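PDB 3PGV: haloacid dehalogenase-like hydrolase from Klebsiella pneumoniae subsp. pneumoniae, which probably acts as a magnesium-dependent phosphatase of the Cof family within the haloacid dehalogenase-like hydrolase superfamily. Local coordinates for residues T224-N236 with M243-L257. Sequence-based numbering, arbitrary orientation.
With CA (calcium ion), chain E; EDO (1,2-ethanediol), chain J.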
loop_
_atom_site.group_PDB
_atom_site.type_symbol
_atom_site.label_atom_id
_atom_site.label_comp_id
_atom_site.label_asym_id
_atom_site.label_seq_id
_atom_site.Cartn_x
_atom_site.Cartn_y
_atom_site.Cartn_z
ATOM N N THR A 224 -17.250 -4.441 -10.073
ATOM C CA THR A 224 -16.092 -5.126 -10.643
ATOM C C THR A 224 -14.944 -4.122 -10.792
ATOM O O THR A 224 -15.131 -2.933 -10.514
ATOM C CB THR A 224 -16.450 -5.760 -12.008
ATOM O OG1 THR A 224 -16.705 -4.725 -12.958
ATOM C CG2 THR A 224 -17.643 -6.705 -11.926
ATOM N N LEU A 225 -13.778 -4.585 -11.290
ATOM C CA LEU A 225 -12.625 -3.724 -11.553
ATOM C C LEU A 225 -12.960 -2.633 -12.574
ATOM O O LEU A 225 -12.468 -1.511 -12.456
ATOM C CB LEU A 225 -11.433 -4.564 -12.037
ATOM C CG LEU A 225 -10.677 -5.334 -10.945
ATOM C CD1 LEU A 225 -9.807 -6.410 -11.545
ATOM C CD2 LEU A 225 -9.828 -4.376 -10.070
ATOM N N SER A 226 -13.864 -2.938 -13.524
ATOM C CA SER A 226 -14.293 -1.994 -14.569
ATOM C C SER A 226 -14.982 -0.766 -13.970
ATOM O O SER A 226 -15.041 0.288 -14.613
ATOM C CB SER A 226 -15.243 -2.684 -15.550
ATOM O OG SER A 226 -14.671 -3.868 -16.082
ATOM N N ASP A 227 -15.539 -0.914 -12.750
ATOM C CA ASP A 227 -16.245 0.168 -12.058
ATOM C C ASP A 227 -15.288 1.010 -11.244
ATOM O O ASP A 227 -15.719 1.941 -10.545
ATOM C CB ASP A 227 -17.341 -0.413 -11.152
ATOM C CG ASP A 227 -18.397 -1.183 -11.910
ATOM O OD1 ASP A 227 -18.968 -0.619 -12.870
ATOM O OD2 ASP A 227 -18.670 -2.338 -11.532
ATOM N N CYS A 228 -13.981 0.701 -11.333
ATOM C CA CYS A 228 -12.975 1.373 -10.525
ATOM C C CYS A 228 -12.123 2.335 -11.281
ATOM O O CYS A 228 -11.621 2.017 -12.360
ATOM C CB CYS A 228 -12.123 0.358 -9.770
ATOM S SG CYS A 228 -13.069 -0.758 -8.711
ATOM N N ILE A 229 -11.859 3.484 -10.663
ATOM C CA ILE A 229 -10.811 4.408 -11.070
ATOM C C ILE A 229 -9.780 4.439 -9.939
ATOM O O ILE A 229 -10.163 4.545 -8.768
ATOM C CB ILE A 229 -11.355 5.827 -11.433
ATOM C CG1 ILE A 229 -10.189 6.772 -11.862
ATOM C CG2 ILE A 229 -12.190 6.430 -10.273
ATOM C CD1 ILE A 229 -10.611 8.123 -12.451
ATOM N N ALA A 230 -8.486 4.226 -10.268
ATOM C CA ALA A 230 -7.446 4.158 -9.244
ATOM C C ALA A 230 -6.349 5.207 -9.414
ATOM O O ALA A 230 -6.037 5.614 -10.539
ATOM C CB ALA A 230 -6.841 2.774 -9.205
ATOM N N PHE A 231 -5.723 5.609 -8.287
ATOM C CA PHE A 231 -4.641 6.600 -8.264
ATOM C C PHE A 231 -3.477 6.060 -7.424
ATOM O O PHE A 231 -3.703 5.501 -6.345
ATOM C CB PHE A 231 -5.151 7.932 -7.683
ATOM C CG PHE A 231 -6.313 8.544 -8.434
ATOM C CD1 PHE A 231 -7.626 8.164 -8.154
ATOM C CD2 PHE A 231 -6.104 9.554 -9.367
ATOM C CE1 PHE A 231 -8.706 8.736 -8.849
ATOM C CE2 PHE A 231 -7.186 10.126 -10.062
ATOM C CZ PHE A 231 -8.479 9.715 -9.792
ATOM N N GLY A 232 -2.245 6.217 -7.930
ATOM C CA GLY A 232 -1.036 5.742 -7.245
ATOM C C GLY A 232 0.254 6.374 -7.747
ATOM O O GLY A 232 0.272 7.019 -8.807
ATOM N N ASP A 233 1.360 6.164 -7.012
ATOM C CA ASP A 233 2.657 6.768 -7.372
ATOM C C ASP A 233 3.855 5.795 -7.221
ATOM O O ASP A 233 4.998 6.179 -7.498
ATOM C CB ASP A 233 2.910 8.038 -6.527
ATOM C CG ASP A 233 3.238 7.752 -5.078
ATOM O OD1 ASP A 233 2.656 6.797 -4.513
ATOM O OD2 ASP A 233 4.025 8.514 -4.492
ATOM N N GLY A 234 3.595 4.583 -6.724
ATOM C CA GLY A 234 4.657 3.616 -6.467
ATOM C C GLY A 234 4.481 2.279 -7.165
ATOM O O GLY A 234 3.409 1.983 -7.711
HETATM N N MSE A 235 5.532 1.446 -7.127
HETATM C CA MSE A 235 5.507 0.115 -7.727
HETATM C C MSE A 235 4.458 -0.773 -7.060
HETATM O O MSE A 235 3.862 -1.616 -7.727
HETATM C CB MSE A 235 6.900 -0.537 -7.664
HETATM C CG MSE A 235 7.902 0.076 -8.650
HETATM SE SE MSE A 235 7.288 -0.070 -10.499
HETATM C CE MSE A 235 7.272 -2.061 -10.667
ATOM N N ASN A 236 4.175 -0.535 -5.749
ATOM C CA ASN A 236 3.131 -1.280 -5.026
ATOM C C ASN A 236 1.701 -0.846 -5.451
ATOM O O ASN A 236 0.713 -1.434 -4.986
ATOM C CB ASN A 236 3.327 -1.179 -3.513
ATOM C CG ASN A 236 3.424 0.245 -2.979
ATOM O OD1 ASN A 236 3.878 1.170 -3.657
ATOM N ND2 ASN A 236 3.074 0.423 -1.732
HETATM N N MSE A 243 -5.052 -2.991 -13.303
HETATM C CA MSE A 243 -6.266 -3.845 -13.178
HETATM C C MSE A 243 -7.558 -3.017 -13.134
HETATM O O MSE A 243 -8.598 -3.507 -13.514
HETATM C CB MSE A 243 -6.184 -4.746 -11.942
HETATM C CG MSE A 243 -5.119 -5.815 -12.043
HETATM SE SE MSE A 243 -4.777 -6.665 -10.331
HETATM C CE MSE A 243 -6.446 -7.663 -10.123
ATOM N N ALA A 244 -7.494 -1.794 -12.596
ATOM C CA ALA A 244 -8.667 -0.923 -12.497
ATOM C C ALA A 244 -9.170 -0.551 -13.880
ATOM O O ALA A 244 -8.392 -0.548 -14.835
ATOM C CB ALA A 244 -8.311 0.334 -11.724
ATOM N N GLY A 245 -10.469 -0.244 -13.986
ATOM C CA GLY A 245 -11.068 0.211 -15.243
ATOM C C GLY A 245 -10.339 1.427 -15.792
ATOM O O GLY A 245 -10.064 1.505 -16.992
ATOM N N LYS A 246 -9.925 2.339 -14.880
ATOM C CA LYS A 246 -9.146 3.534 -15.194
ATOM C C LYS A 246 -8.042 3.730 -14.127
ATOM O O LYS A 246 -8.335 3.762 -12.928
ATOM C CB LYS A 246 -10.064 4.773 -15.255
ATOM C CG LYS A 246 -9.331 6.113 -15.360
ATOM C CD LYS A 246 -8.625 6.307 -16.697
ATOM C CE LYS A 246 -7.909 7.632 -16.737
ATOM N NZ LYS A 246 -7.154 7.813 -17.995
ATOM N N GLY A 247 -6.795 3.813 -14.576
ATOM C CA GLY A 247 -5.651 4.037 -13.697
ATOM C C GLY A 247 -4.942 5.350 -13.977
ATOM O O GLY A 247 -4.629 5.652 -15.129
ATOM N N CYS A 248 -4.681 6.148 -12.913
ATOM C CA CYS A 248 -3.961 7.428 -13.029
ATOM C C CYS A 248 -2.661 7.380 -12.259
ATOM O O CYS A 248 -2.660 7.052 -11.068
ATOM C CB CYS A 248 -4.833 8.587 -12.563
ATOM S SG CYS A 248 -6.277 8.888 -13.592
ATOM N N ILE A 249 -1.558 7.767 -12.912
ATOM C CA ILE A 249 -0.236 7.849 -12.281
ATOM C C ILE A 249 0.051 9.307 -11.876
ATOM O O ILE A 249 -0.166 10.223 -12.673
ATOM C CB ILE A 249 0.868 7.285 -13.244
ATOM C CG1 ILE A 249 0.636 5.784 -13.546
ATOM C CG2 ILE A 249 2.290 7.535 -12.687
ATOM C CD1 ILE A 249 1.627 5.182 -14.597
HETATM N N MSE A 250 0.500 9.522 -10.627
HETATM C CA MSE A 250 0.841 10.864 -10.122
HETATM C C MSE A 250 2.049 11.414 -10.870
HETATM O O MSE A 250 2.950 10.645 -11.218
HETATM C CB MSE A 250 1.160 10.803 -8.613
HETATM C CG MSE A 250 0.050 10.175 -7.777
HETATM SE SE MSE A 250 -1.631 11.083 -8.000
HETATM C CE MSE A 250 -1.163 12.808 -7.294
ATOM N N ALA A 251 2.113 12.750 -11.059
ATOM C CA ALA A 251 3.293 13.373 -11.678
ATOM C C ALA A 251 4.535 13.116 -10.812
ATOM O O ALA A 251 5.641 12.937 -11.341
ATOM C CB ALA A 251 3.076 14.875 -11.843
ATOM N N ASN A 252 4.339 13.037 -9.481
ATOM C CA ASN A 252 5.424 12.816 -8.530
ATOM C C ASN A 252 5.787 11.333 -8.391
ATOM O O ASN A 252 6.605 10.982 -7.546
ATOM C CB ASN A 252 5.060 13.400 -7.185
ATOM C CG ASN A 252 3.725 12.920 -6.665
ATOM O OD1 ASN A 252 2.668 13.383 -7.090
ATOM N ND2 ASN A 252 3.750 11.983 -5.729
ATOM N N ALA A 253 5.164 10.460 -9.207
ATOM C CA ALA A 253 5.386 9.016 -9.129
ATOM C C ALA A 253 6.797 8.629 -9.495
ATOM O O ALA A 253 7.471 9.352 -10.241
ATOM C CB ALA A 253 4.415 8.296 -10.025
ATOM N N HIS A 254 7.227 7.436 -9.042
ATOM C CA HIS A 254 8.516 6.876 -9.435
ATOM C C HIS A 254 8.536 6.606 -10.938
ATOM O O HIS A 254 7.518 6.188 -11.503
ATOM C CB HIS A 254 8.808 5.606 -8.646
ATOM C CG HIS A 254 8.985 5.867 -7.188
ATOM N ND1 HIS A 254 10.214 6.226 -6.666
ATOM C CD2 HIS A 254 8.063 5.894 -6.198
ATOM C CE1 HIS A 254 10.007 6.426 -5.376
ATOM N NE2 HIS A 254 8.727 6.217 -5.048
ATOM N N GLN A 255 9.668 6.918 -11.597
ATOM C CA GLN A 255 9.830 6.780 -13.043
ATOM C C GLN A 255 9.656 5.324 -13.498
ATOM O O GLN A 255 9.126 5.081 -14.586
ATOM C CB GLN A 255 11.211 7.328 -13.483
ATOM C CG GLN A 255 11.409 7.394 -15.005
ATOM C CD GLN A 255 10.485 8.387 -15.649
ATOM O OE1 GLN A 255 10.406 9.559 -15.250
ATOM N NE2 GLN A 255 9.798 7.957 -16.687
ATOM N N ARG A 256 10.069 4.358 -12.657
ATOM C CA ARG A 256 9.942 2.940 -12.979
ATOM C C ARG A 256 8.468 2.549 -13.180
ATOM O O ARG A 256 8.168 1.712 -14.033
ATOM C CB ARG A 256 10.605 2.070 -11.894
ATOM C CG ARG A 256 10.564 0.570 -12.210
ATOM C CD ARG A 256 11.373 -0.249 -11.226
ATOM N NE ARG A 256 10.981 -1.656 -11.242
ATOM C CZ ARG A 256 11.485 -2.575 -10.427
ATOM N NH1 ARG A 256 12.430 -2.252 -9.557
ATOM N NH2 ARG A 256 11.042 -3.823 -10.472
ATOM N N LEU A 257 7.550 3.178 -12.420
ATOM C CA LEU A 257 6.113 2.949 -12.567
ATOM C C LEU A 257 5.625 3.529 -13.891
ATOM O O LEU A 257 4.860 2.873 -14.606
ATOM C CB LEU A 257 5.322 3.574 -11.364
ATOM C CG LEU A 257 3.762 3.527 -11.468
ATOM C CD1 LEU A 257 3.241 2.060 -11.574
ATOM C CD2 LEU A 257 3.123 4.245 -10.316
HETATM CA CA CA E . 2.514 5.864 -2.489
HETATM C C1 EDO J . 12.177 1.056 -7.860
HETATM O O1 EDO J . 13.156 0.711 -8.848
HETATM C C2 EDO J . 11.347 2.226 -8.356
HETATM O O2 EDO J . 10.366 2.553 -7.376
HETATM O O HOH W 1 5.951 10.011 -5.078
HETATM O O HOH W 2 2.408 3.346 -3.195
#
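In the beta-alpha-beta unit of strand 228-232, helix 238-243 and strand 246-249 of this Rossmann-like HAD sheet, Ala-230 and Phe-231 pair in parallel with Gly-247 and Cys-248. The strand axes lie 16° apart. Ala-230 is gripped twice: its N donates to Lys-246 O (2.7 Å) and its O accepts from Cys-248 N. The ladder continues through Gly-232, whose O receives Met-250 N. Leu-225 O, in the 3-10 segment before the first strand, takes Gly-245 N and Cys-228 N from opposite faces of its carbonyl plane, tying that segment to the turn after helix 238-243.

On the sheet face carrying Ile-229 and Phe-231, the aliphatic part of Lys-246 lies alongside Ile-229, CG against CG1, before a bend at chi2 (69°) leads its ammonium away to a salt bridge with Glu-265. Cys-248 meets the Phe-231 ring obliquely, its CB 3.6 Å from CD2. On the other face the methyls of Ala-230 and Ala-244 touch.

Just past the C-terminal end of strand 228-232 lies the calcium site, where Asp-233 OD1 binds the ion at 2.2 Å, with Asp-27 OD2, the backbone O of Asp-29 and a water among the other ligands. The second oxygen, OD2, is linked by another water to Asn-252 O and ND2, a second-shell bridge consistent with holding the carboxylate in place; ND2 also bonds Gly-30 O. His-254 N donates to Asp-233 O (3.0 Å, with an N-H...O angle of 161°), while CD2 of the His-254 ring approaches that same oxygen at the ring edge. Farther along, Leu-257 CD2 packs on the Asp-233 carbonyl carbon, and selenomethionine Met-235, folded at chi2 and chi3, crosses Arg-256 at about a right angle, its SE 3.8 Å from Arg-256 CG.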